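Local coordinates for protein beta-lactamase (Chitinophaga pinensis, PDB 6N36) that probably hydrolyses the amide bond of beta-lactam antibiotics with a pair of zinc ions, as metallo-beta-lactamases do, at residues A[22-25]-A[29-32]; A[41-46]-A[69-74]; A[171-176]-A[240-245]; A[222-225]-A[229-232]. All coordinates share one frame; numbering follows the deposited sequence. Where two conformers were deposited one is given.

Interaction 1: A[22-25]-A[29-32]; sequences PFRI and LYYI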
loop_
_atom_site.group_PDB
_atom_site.type_symbol
_atom_site.label_atom_id
_atom_site.label_comp_id
_atom_site.label_asym_id
_atom_site.label_seq_id
_atom_site.Cartn_x
_atom_site.Cartn_y
_atom_site.Cartn_z
ATOM N N PRO A 22 13.236 0.872 -11.335
ATOM C CA PRO A 22 13.170 0.242 -10.022
ATOM C C PRO A 22 14.519 0.373 -9.311
ATOM O O PRO A 22 15.584 0.520 -9.905
ATOM C CB PRO A 22 12.847 -1.217 -10.331
ATOM C CG PRO A 22 13.392 -1.422 -11.712
ATOM C CD PRO A 22 13.168 -0.102 -12.422
ATOM N N PHE A 23 14.461 0.258 -7.981
ATOM C CA PHE A 23 15.665 0.456 -7.186
ATOM C C PHE A 23 15.542 -0.208 -5.827
ATOM O O PHE A 23 14.436 -0.403 -5.325
ATOM C CB PHE A 23 15.962 1.947 -7.049
ATOM C CG PHE A 23 15.001 2.767 -6.225
ATOM C CD1 PHE A 23 13.801 3.239 -6.746
ATOM C CD2 PHE A 23 15.247 2.983 -4.878
ATOM C CE1 PHE A 23 12.941 4.001 -5.963
ATOM C CE2 PHE A 23 14.403 3.771 -4.105
ATOM C CZ PHE A 23 13.212 4.226 -4.630
ATOM N N ARG A 24 16.701 -0.469 -5.247
ATOM C CA ARG A 24 16.811 -1.011 -3.890
ATOM C C ARG A 24 16.644 0.136 -2.896
ATOM O O ARG A 24 17.360 1.183 -2.959
ATOM C CB ARG A 24 18.201 -1.618 -3.726
ATOM C CG ARG A 24 18.410 -2.311 -2.401
ATOM C CD ARG A 24 19.870 -2.782 -2.393
ATOM N NE ARG A 24 20.212 -3.412 -1.143
ATOM C CZ ARG A 24 21.430 -3.438 -0.632
ATOM N NH1 ARG A 24 22.398 -2.706 -1.159
ATOM N NH2 ARG A 24 21.611 -4.053 0.523
ATOM N N ILE A 25 15.639 0.005 -2.031
ATOM C CA ILE A 25 15.392 1.038 -0.994
ATOM C C ILE A 25 16.372 0.825 0.155
ATOM O O ILE A 25 17.084 1.783 0.538
ATOM C CB ILE A 25 13.916 0.954 -0.550
ATOM C CG1 ILE A 25 12.958 1.262 -1.704
ATOM C CG2 ILE A 25 13.716 1.870 0.655
ATOM C CD1 ILE A 25 11.527 0.830 -1.442
ATOM N N LEU A 29 14.465 -4.821 0.476
ATOM C CA LEU A 29 13.233 -4.098 0.077
ATOM C C LEU A 29 13.519 -3.234 -1.142
ATOM O O LEU A 29 14.476 -2.415 -1.130
ATOM C CB LEU A 29 12.774 -3.220 1.236
ATOM C CG LEU A 29 11.661 -2.247 0.888
ATOM C CD1 LEU A 29 10.356 -2.947 0.545
ATOM C CD2 LEU A 29 11.441 -1.246 2.014
ATOM N N TYR A 30 12.757 -3.451 -2.180
ATOM C CA TYR A 30 12.926 -2.795 -3.488
ATOM C C TYR A 30 11.628 -2.054 -3.835
ATOM O O TYR A 30 10.493 -2.521 -3.562
ATOM C CB TYR A 30 13.216 -3.813 -4.588
ATOM C CG TYR A 30 14.487 -4.582 -4.367
ATOM C CD1 TYR A 30 14.506 -5.688 -3.523
ATOM C CD2 TYR A 30 15.678 -4.204 -4.958
ATOM C CE1 TYR A 30 15.670 -6.380 -3.250
ATOM C CE2 TYR A 30 16.847 -4.933 -4.730
ATOM C CZ TYR A 30 16.848 -6.002 -3.841
ATOM O OH TYR A 30 17.986 -6.760 -3.591
ATOM N N TYR A 31 11.820 -0.956 -4.552
ATOM C CA TYR A 31 10.749 -0.172 -5.191
ATOM C C TYR A 31 10.587 -0.686 -6.619
ATOM O O TYR A 31 11.555 -0.678 -7.380
ATOM C CB TYR A 31 11.063 1.320 -5.231
ATOM C CG TYR A 31 9.897 2.159 -5.713
ATOM C CD1 TYR A 31 8.932 2.611 -4.824
ATOM C CD2 TYR A 31 9.708 2.458 -7.067
ATOM C CE1 TYR A 31 7.857 3.346 -5.247
ATOM C CE2 TYR A 31 8.627 3.210 -7.492
ATOM C CZ TYR A 31 7.721 3.700 -6.576
ATOM O OH TYR A 31 6.622 4.417 -6.954
ATOM N N ILE A 32 9.420 -1.163 -7.006
ATOM C CA ILE A 32 9.141 -1.660 -8.381
ATOM C C ILE A 32 7.866 -1.015 -8.953
ATOM O O ILE A 32 7.291 -1.553 -9.893
ATOM C CB ILE A 32 9.070 -3.195 -8.423
ATOM C CG1 ILE A 32 7.977 -3.801 -7.523
ATOM C CG2 ILE A 32 10.441 -3.760 -8.108
ATOM C CD1 ILE A 32 7.723 -5.252 -7.836
#
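P22 packs CB against the carbonyl of Y31 and, more loosely, against CG2 of I32, just before the first strand of a beta hairpin begins. Strands 23-26 and 29-31 form this hairpin at one edge of the larger sheet of the metallo-beta-lactamase fold. F23 and Y31 make the hydrogen-bonded antiparallel pair: F23 N gives to Y31 O at 3.1 Å, and Y31 N returns a bond of 2.8 Å to F23 O. With chi1 at 68°, the F23 ring sits between its own backbone N and carbonyl carbon and folds over Y31, whose CB lies 3.7 Å from the ring centroid in a CH-pi contact. The ring planes are only 23° apart, but the rings are displaced laterally so far that little of either covers the other; the stacking partner of F23 is H236, outside the hairpin. R24 faces the other way, paired with Y30 in a non-hydrogen-bonded site, and its CB rests 3.7 Å from Y30 CE2. Its extended chain carries the guanidinium past that ring to Y242, a cation-pi partner, while NE bonds to the carbonyl of G27 in the turn. I25 closes the hairpin. Its N donates to L29 O at 2.8 Å, and its side chain turns in over the second strand, with CD1 3.9 Å from L29 CG and 3.8 Å from Y31 CB.

Interaction 2: A[41-46]-A[69-74]; sequences LITTPK and LGFKFK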
loop_
_atom_site.group_PDB
_atom_site.type_symbol
_atom_site.label_atom_id
_atom_site.label_comp_id
_atom_site.label_asym_id
_atom_site.label_seq_id
_atom_site.Cartn_x
_atom_site.Cartn_y
_atom_site.Cartn_z
ATOM N N LEU A 41 8.664 -4.676 -3.169
ATOM C CA LEU A 41 9.079 -6.092 -3.288
ATOM C C LEU A 41 10.023 -6.404 -2.146
ATOM O O LEU A 41 11.022 -5.687 -1.979
ATOM C CB LEU A 41 9.777 -6.326 -4.634
ATOM C CG LEU A 41 10.232 -7.761 -4.867
ATOM C CD1 LEU A 41 9.068 -8.677 -5.130
ATOM C CD2 LEU A 41 11.271 -7.759 -5.993
ATOM N N ILE A 42 9.709 -7.418 -1.342
ATOM C CA ILE A 42 10.601 -7.903 -0.265
ATOM C C ILE A 42 11.068 -9.287 -0.697
ATOM O O ILE A 42 10.248 -10.171 -0.906
ATOM C CB ILE A 42 9.845 -7.963 1.047
ATOM C CG1 ILE A 42 9.350 -6.587 1.464
ATOM C CG2 ILE A 42 10.720 -8.623 2.121
ATOM C CD1 ILE A 42 8.374 -6.657 2.546
ATOM N N THR A 43 12.364 -9.449 -0.858
ATOM C CA THR A 43 12.948 -10.684 -1.421
ATOM C C THR A 43 13.429 -11.567 -0.281
ATOM O O THR A 43 14.000 -11.040 0.677
ATOM C CB THR A 43 14.058 -10.388 -2.398
ATOM O OG1 THR A 43 15.127 -9.643 -1.769
ATOM C CG2 THR A 43 13.528 -9.630 -3.596
ATOM N N THR A 44 13.255 -12.856 -0.428
ATOM C CA THR A 44 13.759 -13.810 0.595
ATOM C C THR A 44 14.216 -15.072 -0.110
ATOM O O THR A 44 13.861 -15.360 -1.273
ATOM C CB THR A 44 12.723 -14.193 1.655
ATOM O OG1 THR A 44 12.013 -15.368 1.262
ATOM C CG2 THR A 44 11.737 -13.084 1.964
ATOM N N PRO A 45 15.036 -15.882 0.578
ATOM C CA PRO A 45 15.469 -17.142 -0.026
ATOM C C PRO A 45 14.334 -18.092 -0.378
ATOM O O PRO A 45 14.585 -18.943 -1.216
ATOM C CB PRO A 45 16.373 -17.752 1.037
ATOM C CG PRO A 45 16.893 -16.525 1.798
ATOM C CD PRO A 45 15.707 -15.589 1.857
ATOM N N LYS A 46 13.160 -17.931 0.256
ATOM C CA LYS A 46 11.988 -18.817 0.071
ATOM C C LYS A 46 10.955 -18.183 -0.853
ATOM O O LYS A 46 9.846 -18.772 -0.983
ATOM C CB LYS A 46 11.393 -19.136 1.448
ATOM C CG LYS A 46 12.239 -20.051 2.331
ATOM C CD LYS A 46 11.941 -21.541 2.144
ATOM C CE LYS A 46 12.921 -22.486 2.822
ATOM N NZ LYS A 46 13.182 -23.709 2.019
ATOM N N LEU A 69 15.865 -5.935 -11.953
ATOM C CA LEU A 69 16.553 -6.127 -10.659
ATOM C C LEU A 69 17.191 -7.529 -10.542
ATOM O O LEU A 69 17.948 -7.701 -9.543
ATOM C CB LEU A 69 15.554 -5.936 -9.523
ATOM C CG LEU A 69 14.988 -4.513 -9.380
ATOM C CD1 LEU A 69 13.899 -4.514 -8.299
ATOM C CD2 LEU A 69 16.084 -3.532 -9.074
ATOM N N GLY A 70 16.828 -8.472 -11.412
ATOM C CA GLY A 70 17.350 -9.843 -11.455
ATOM C C GLY A 70 16.510 -10.827 -10.663
ATOM O O GLY A 70 17.028 -11.932 -10.342
ATOM N N PHE A 71 15.220 -10.528 -10.458
ATOM C CA PHE A 71 14.310 -11.456 -9.748
ATOM C C PHE A 71 13.232 -11.952 -10.710
ATOM O O PHE A 71 12.884 -11.245 -11.714
ATOM C CB PHE A 71 13.650 -10.781 -8.557
ATOM C CG PHE A 71 14.644 -10.217 -7.571
ATOM C CD1 PHE A 71 15.413 -11.101 -6.821
ATOM C CD2 PHE A 71 14.830 -8.860 -7.408
ATOM C CE1 PHE A 71 16.343 -10.629 -5.906
ATOM C CE2 PHE A 71 15.782 -8.382 -6.512
ATOM C CZ PHE A 71 16.518 -9.275 -5.762
ATOM N N LYS A 72 12.723 -13.127 -10.425
ATOM C CA LYS A 72 11.655 -13.763 -11.220
ATOM C C LYS A 72 10.291 -13.466 -10.606
ATOM O O LYS A 72 10.047 -13.770 -9.438
ATOM C CB LYS A 72 11.870 -15.271 -11.335
ATOM C CG LYS A 72 12.952 -15.680 -12.318
ATOM C CD LYS A 72 12.812 -17.098 -12.871
ATOM C CE LYS A 72 12.075 -18.062 -11.973
ATOM N NZ LYS A 72 12.742 -19.389 -11.948
ATOM N N PHE A 73 9.435 -12.877 -11.400
ATOM C CA PHE A 73 8.025 -12.615 -11.030
ATOM C C PHE A 73 7.363 -13.854 -10.424
ATOM O O PHE A 73 6.639 -13.771 -9.459
ATOM C CB PHE A 73 7.330 -12.200 -12.312
ATOM C CG PHE A 73 5.878 -11.823 -12.238
ATOM C CD1 PHE A 73 5.448 -10.723 -11.532
ATOM C CD2 PHE A 73 4.966 -12.529 -12.976
ATOM C CE1 PHE A 73 4.113 -10.352 -11.516
ATOM C CE2 PHE A 73 3.632 -12.144 -12.996
ATOM C CZ PHE A 73 3.227 -11.034 -12.297
ATOM N N LYS A 74 7.589 -15.030 -11.016
ATOM C CA LYS A 74 6.895 -16.247 -10.569
ATOM C C LYS A 74 7.404 -16.708 -9.202
ATOM O O LYS A 74 6.806 -17.628 -8.635
ATOM C CB LYS A 74 6.925 -17.313 -11.674
ATOM C CG LYS A 74 5.942 -17.002 -12.805
ATOM C CD LYS A 74 6.005 -17.960 -14.020
ATOM C CE LYS A 74 5.460 -17.282 -15.272
ATOM N NZ LYS A 74 5.242 -18.201 -16.426
#
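F71 holds CG anti to its carbonyl carbon (chi1 -57°), which swings the ring toward strand 40-42, and T43 sets CG2 beside its own backbone N, so that this methyl meets the ring. The result is a CH-pi contact between the 41-46 segment, which carries part of a sheet strand, and the loop leaving helix 58-69, within the alpha/beta architecture of the metallo-beta-lactamase superfamily. T43 CG2 stands over the middle of the F71 ring, 3.7 Å from its centroid and only 10° off the normal, so all six ring carbons lie at similar distances from it. L41, two residues earlier and on the same side of the chain, reaches the ring obliquely with one methyl. Just before F71, G70 ends helix 58-69 in a Schellman motif with a positive phi of 93°. The rings of Y30 and H48 each meet F71 edge-to-face, and M66 also touches it, so the phenyl group lies among residues of strands 29-31 and 48-51 and of helix 58-69. L41 CD2 approaches F71 CD2 to 4.0 Å.

Interaction 3: A[171-176]-A[240-245]; sequences VKDAVR and DAYNPA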
loop_
_atom_site.group_PDB
_atom_site.type_symbol
_atom_site.label_atom_id
_atom_site.label_comp_id
_atom_site.label_asym_id
_atom_site.label_seq_id
_atom_site.Cartn_x
_atom_site.Cartn_y
_atom_site.Cartn_z
ATOM N N VAL A 171 14.503 -4.730 7.912
ATOM C CA VAL A 171 15.415 -5.189 6.829
ATOM C C VAL A 171 16.863 -4.994 7.315
ATOM O O VAL A 171 17.165 -4.011 8.002
ATOM C CB VAL A 171 15.183 -4.491 5.478
ATOM C CG1 VAL A 171 13.752 -4.707 5.018
ATOM C CG2 VAL A 171 15.498 -3.009 5.514
ATOM N N LYS A 172 17.716 -5.892 6.883
ATOM C CA LYS A 172 19.164 -5.905 7.249
ATOM C C LYS A 172 19.987 -5.661 5.989
ATOM O O LYS A 172 19.702 -6.321 4.981
ATOM C CB LYS A 172 19.511 -7.289 7.786
ATOM C CG LYS A 172 18.862 -7.672 9.106
ATOM C CD LYS A 172 19.215 -9.091 9.503
ATOM C CE LYS A 172 18.863 -9.425 10.936
ATOM N NZ LYS A 172 18.883 -10.892 11.120
ATOM N N ASP A 173 20.950 -4.747 6.006
ATOM C CA ASP A 173 21.959 -4.685 4.900
ATOM C C ASP A 173 23.341 -5.025 5.493
ATOM O O ASP A 173 23.392 -5.508 6.638
ATOM C CB ASP A 173 21.834 -3.364 4.134
ATOM C CG ASP A 173 22.248 -2.112 4.900
ATOM O OD1 ASP A 173 22.931 -2.254 5.980
ATOM O OD2 ASP A 173 22.003 -1.029 4.362
ATOM N N ALA A 174 24.402 -4.805 4.727
ATOM C CA ALA A 174 25.790 -5.079 5.153
ATOM C C ALA A 174 26.158 -4.261 6.398
ATOM O O ALA A 174 27.101 -4.669 7.115
ATOM C CB ALA A 174 26.716 -4.808 3.988
ATOM N N VAL A 175 25.479 -3.140 6.653
ATOM C CA VAL A 175 25.870 -2.128 7.683
ATOM C C VAL A 175 24.996 -2.251 8.937
ATOM O O VAL A 175 25.531 -2.219 10.069
ATOM C CB VAL A 175 25.790 -0.708 7.091
ATOM C CG1 VAL A 175 26.177 0.333 8.136
ATOM C CG2 VAL A 175 26.658 -0.553 5.852
ATOM N N ARG A 176 23.660 -2.235 8.782
ATOM C CA ARG A 176 22.772 -2.177 9.962
ATOM C C ARG A 176 21.360 -2.699 9.630
ATOM O O ARG A 176 21.138 -3.180 8.500
ATOM C CB ARG A 176 22.702 -0.732 10.466
ATOM C CG ARG A 176 22.215 0.277 9.432
ATOM C CD ARG A 176 21.792 1.594 10.063
ATOM N NE ARG A 176 20.579 1.383 10.844
ATOM C CZ ARG A 176 19.905 2.323 11.504
ATOM N NH1 ARG A 176 20.311 3.582 11.477
ATOM N NH2 ARG A 176 18.816 1.997 12.181
ATOM N N ASP A 240 20.559 7.307 -8.289
ATOM C CA ASP A 240 21.144 7.626 -6.960
ATOM C C ASP A 240 21.861 6.395 -6.396
ATOM O O ASP A 240 21.350 5.261 -6.541
ATOM C CB ASP A 240 20.092 8.105 -5.955
ATOM C CG ASP A 240 19.683 9.564 -6.099
ATOM O OD1 ASP A 240 20.285 10.251 -6.945
ATOM O OD2 ASP A 240 18.737 10.008 -5.383
ATOM N N ALA A 241 22.997 6.617 -5.735
ATOM C CA ALA A 241 23.725 5.572 -4.997
ATOM C C ALA A 241 22.774 5.031 -3.935
ATOM O O ALA A 241 21.918 5.846 -3.433
ATOM C CB ALA A 241 24.997 6.139 -4.384
ATOM N N TYR A 242 22.934 3.757 -3.578
ATOM C CA TYR A 242 22.250 3.142 -2.406
ATOM C C TYR A 242 22.385 4.081 -1.222
ATOM O O TYR A 242 23.538 4.470 -0.881
ATOM C CB TYR A 242 22.861 1.785 -2.055
ATOM C CG TYR A 242 22.238 1.038 -0.908
ATOM C CD1 TYR A 242 20.914 0.640 -0.954
ATOM C CD2 TYR A 242 22.954 0.710 0.228
ATOM C CE1 TYR A 242 20.353 -0.066 0.093
ATOM C CE2 TYR A 242 22.398 0.010 1.285
ATOM C CZ TYR A 242 21.054 -0.376 1.224
ATOM O OH TYR A 242 20.514 -1.082 2.268
ATOM N N ASN A 243 21.267 4.430 -0.585
ATOM C CA ASN A 243 21.278 5.314 0.603
ATOM C C ASN A 243 19.932 5.264 1.325
ATOM O O ASN A 243 19.056 6.101 1.094
ATOM C CB ASN A 243 21.608 6.749 0.212
ATOM C CG ASN A 243 21.592 7.662 1.457
ATOM O OD1 ASN A 243 21.879 7.228 2.575
ATOM N ND2 ASN A 243 21.189 8.896 1.259
ATOM N N PRO A 244 19.757 4.276 2.223
ATOM C CA PRO A 244 18.474 4.105 2.915
ATOM C C PRO A 244 18.071 5.399 3.617
ATOM O O PRO A 244 16.868 5.663 3.741
ATOM C CB PRO A 244 18.750 2.984 3.906
ATOM C CG PRO A 244 19.851 2.169 3.224
ATOM C CD PRO A 244 20.697 3.183 2.495
ATOM N N ALA A 245 19.040 6.136 4.172
ATOM C CA ALA A 245 18.739 7.378 4.934
ATOM C C ALA A 245 17.953 8.398 4.110
ATOM O O ALA A 245 17.347 9.313 4.710
ATOM C CB ALA A 245 20.010 7.989 5.438
#
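D173 and P244 have the closest CA atoms of the two segments, yet these are 9.7 Å apart, one chain turning out of strand 165-172 and the other running through the loop that leads to helix 250-268. The distance is bridged by side chains: the Y242 hydroxyl meets the carboxylate of D173, the two side chains lying at a slant to each other. Y242 has CG anti to the backbone N (chi1 -179°), which sends the ring out from its loop, and its OH donates to D173 OD2 at 2.6 Å, a short bond that uses the anti lone pair of that oxygen. OD2 lies at the ring edge, near its plane, while the carboxylate itself is turned 62° from the ring. The other oxygen is occupied at home: OD1 accepts from V175 N at 2.8 Å, from above the carboxylate plane, and from R176 N at 2.9 Å, almost in line with its C-O bond. Three donors therefore grip one carboxylate and would fix its rotation, and they would be expected to favour its charged form. The Y242 hydroxyl has a further partner in the backbone N of G27, in the hairpin turn. P244 covers one ring face with CD, and its CG comes within 4.0 Å of D173 OD2. On the strand side, a backbone bond from D173 N to R176 O closes the reversal between strands 165-172 and 177-182. This is an Asx turn within the beta-hairpin connection of those strands, with the second carboxylate oxygen accepting from the tyrosine of the loop before helix 250-268.

Interaction 4: A[222-225]-A[229-232]; sequences WLAP and QYEL
Y230 is the bump of this contact, its ring laid across the backbone of L223 and A224 as strand 221-223 runs out. One face rests on L223 CA, 3.9 Å from the ring centroid in a CH-pi contact, with A224 N above the same face and nearer the rim. The hollow is walled by the L223 side chain, whose CD2 is 3.6 Å from Y230 CE2, and by the A224 methyl, 3.8 Å from Y230 CD1; A224 O nears Y230 CE1 to 3.2 Å. A chi1 of 65° places the Y230 ring between its own backbone N and carbonyl carbon and lays it over the L223-A224 backbone, with CB directed at a second surface. That surface is W222: Y230 CB sits over the six-membered ring, 3.7 Å from its centroid and 22° off the normal. The far edge of the indole, at CH2, comes 3.4 Å from Q229 O near the ring plane. Q229 fills the remaining corner, its extended chain carrying OE1 alongside A224 CB and P225 CD; that oxygen also accepts a weak bond from H226 N. W222 is held from the other end, NE1 bonding to D249 O. The contact packs the short, weakly bonded helix 227-230 against strand 221-223, an edge strand of the five-stranded sheet, with strands 23-26 and 29-31 as neighbours and Y253 of helix 250-268 meeting W222 edge-to-face.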
loop_
_atom_site.group_PDB
_atom_site.type_symbol
_atom_site.label_atom_id
_atom_site.label_comp_id
_atom_site.label_asym_id
_atom_site.label_seq_id
_atom_site.Cartn_x
_atom_site.Cartn_y
_atom_site.Cartn_z
ATOM N N TRP A 222 10.309 5.388 6.134
ATOM C CA TRP A 222 8.886 5.228 5.719
ATOM C C TRP A 222 8.697 5.493 4.244
ATOM O O TRP A 222 9.343 6.374 3.718
ATOM C CB TRP A 222 7.921 6.040 6.586
ATOM C CG TRP A 222 7.921 7.529 6.382
ATOM C CD1 TRP A 222 8.848 8.443 6.817
ATOM C CD2 TRP A 222 6.890 8.294 5.736
ATOM N NE1 TRP A 222 8.483 9.708 6.426
ATOM C CE2 TRP A 222 7.266 9.653 5.791
ATOM C CE3 TRP A 222 5.666 7.957 5.134
ATOM C CZ2 TRP A 222 6.482 10.673 5.254
ATOM C CZ3 TRP A 222 4.880 8.972 4.648
ATOM C CH2 TRP A 222 5.295 10.306 4.684
ATOM N N LEU A 223 7.698 4.810 3.690
ATOM C CA LEU A 223 7.226 5.060 2.312
ATOM C C LEU A 223 5.713 4.882 2.362
ATOM O O LEU A 223 5.171 4.488 3.370
ATOM C CB LEU A 223 7.884 4.127 1.291
ATOM C CG LEU A 223 9.418 4.267 1.149
ATOM C CD1 LEU A 223 10.116 3.366 2.132
ATOM C CD2 LEU A 223 9.870 3.944 -0.246
ATOM N N ALA A 224 5.064 5.246 1.288
ATOM C CA ALA A 224 3.592 5.241 1.218
ATOM C C ALA A 224 3.164 4.885 -0.204
ATOM O O ALA A 224 3.987 4.787 -1.095
ATOM C CB ALA A 224 3.073 6.609 1.629
ATOM N N PRO A 225 1.852 4.665 -0.418
ATOM C CA PRO A 225 1.371 4.169 -1.691
ATOM C C PRO A 225 1.410 5.187 -2.827
ATOM O O PRO A 225 1.310 4.743 -3.940
ATOM C CB PRO A 225 -0.076 3.765 -1.397
ATOM C CG PRO A 225 -0.097 3.457 0.066
ATOM C CD PRO A 225 0.831 4.495 0.652
ATOM N N GLN A 229 2.784 11.623 -1.209
ATOM C CA GLN A 229 2.499 11.522 0.240
ATOM C C GLN A 229 3.803 11.545 1.032
ATOM O O GLN A 229 3.764 11.981 2.183
ATOM C CB GLN A 229 1.675 10.271 0.522
ATOM C CG GLN A 229 0.265 10.492 0.021
ATOM C CD GLN A 229 -0.616 9.296 0.155
ATOM O OE1 GLN A 229 -0.143 8.153 0.105
ATOM N NE2 GLN A 229 -1.914 9.608 0.236
ATOM N N TYR A 230 4.913 11.046 0.481
ATOM C CA TYR A 230 6.212 10.951 1.197
ATOM C C TYR A 230 7.306 11.635 0.395
ATOM O O TYR A 230 8.452 11.457 0.779
ATOM C CB TYR A 230 6.566 9.516 1.564
ATOM C CG TYR A 230 6.825 8.557 0.433
ATOM C CD1 TYR A 230 5.824 8.127 -0.419
ATOM C CD2 TYR A 230 8.098 8.052 0.216
ATOM C CE1 TYR A 230 6.052 7.199 -1.425
ATOM C CE2 TYR A 230 8.352 7.152 -0.806
ATOM C CZ TYR A 230 7.330 6.719 -1.636
ATOM O OH TYR A 230 7.535 5.829 -2.657
ATOM N N GLU A 231 6.944 12.406 -0.635
ATOM C CA GLU A 231 7.897 13.222 -1.435
ATOM C C GLU A 231 8.992 12.321 -2.015
ATOM O O GLU A 231 10.171 12.686 -1.978
ATOM C CB GLU A 231 8.391 14.367 -0.551
ATOM C CG GLU A 231 7.282 15.355 -0.266
ATOM C CD GLU A 231 7.020 16.392 -1.346
ATOM O OE1 GLU A 231 7.190 16.109 -2.574
ATOM O OE2 GLU A 231 6.680 17.526 -0.953
ATOM N N LEU A 232 8.625 11.157 -2.575
ATOM C CA LEU A 232 9.597 10.249 -3.215
ATOM C C LEU A 232 10.577 11.028 -4.095
ATOM O O LEU A 232 11.743 10.738 -3.980
ATOM C CB LEU A 232 8.869 9.209 -4.075
ATOM C CG LEU A 232 9.737 8.296 -4.934
ATOM C CD1 LEU A 232 10.725 7.501 -4.107
ATOM C CD2 LEU A 232 8.829 7.382 -5.766
#

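Interaction 1 is the hub, touching each of the other three. Toward interaction 2, the adjacent strand probably hydrogen-bonds to it through Y30 N and L41 O, 2.8 Å apart. On its solvent side R24 reaches interaction 3, where NH1 lies 3.6 Å from Y242 CE1. On its inner side I25 CD1 packs 3.7 Å from L223 CD2 of interaction 4, a contact between the two sheets of the fold, while Y31 CE1, 3.6 Å from Y230 OH, joins a strand to a helix. Interactions 2, 3 and 4 do not touch one another. Interaction 4 lies nearest the zinc site, with the P225 side chain about 5 Å from a zinc ion and the ligand H226 following directly in the chain; the Y31 side chain of interaction 1 is about 12 Å from a zinc ion.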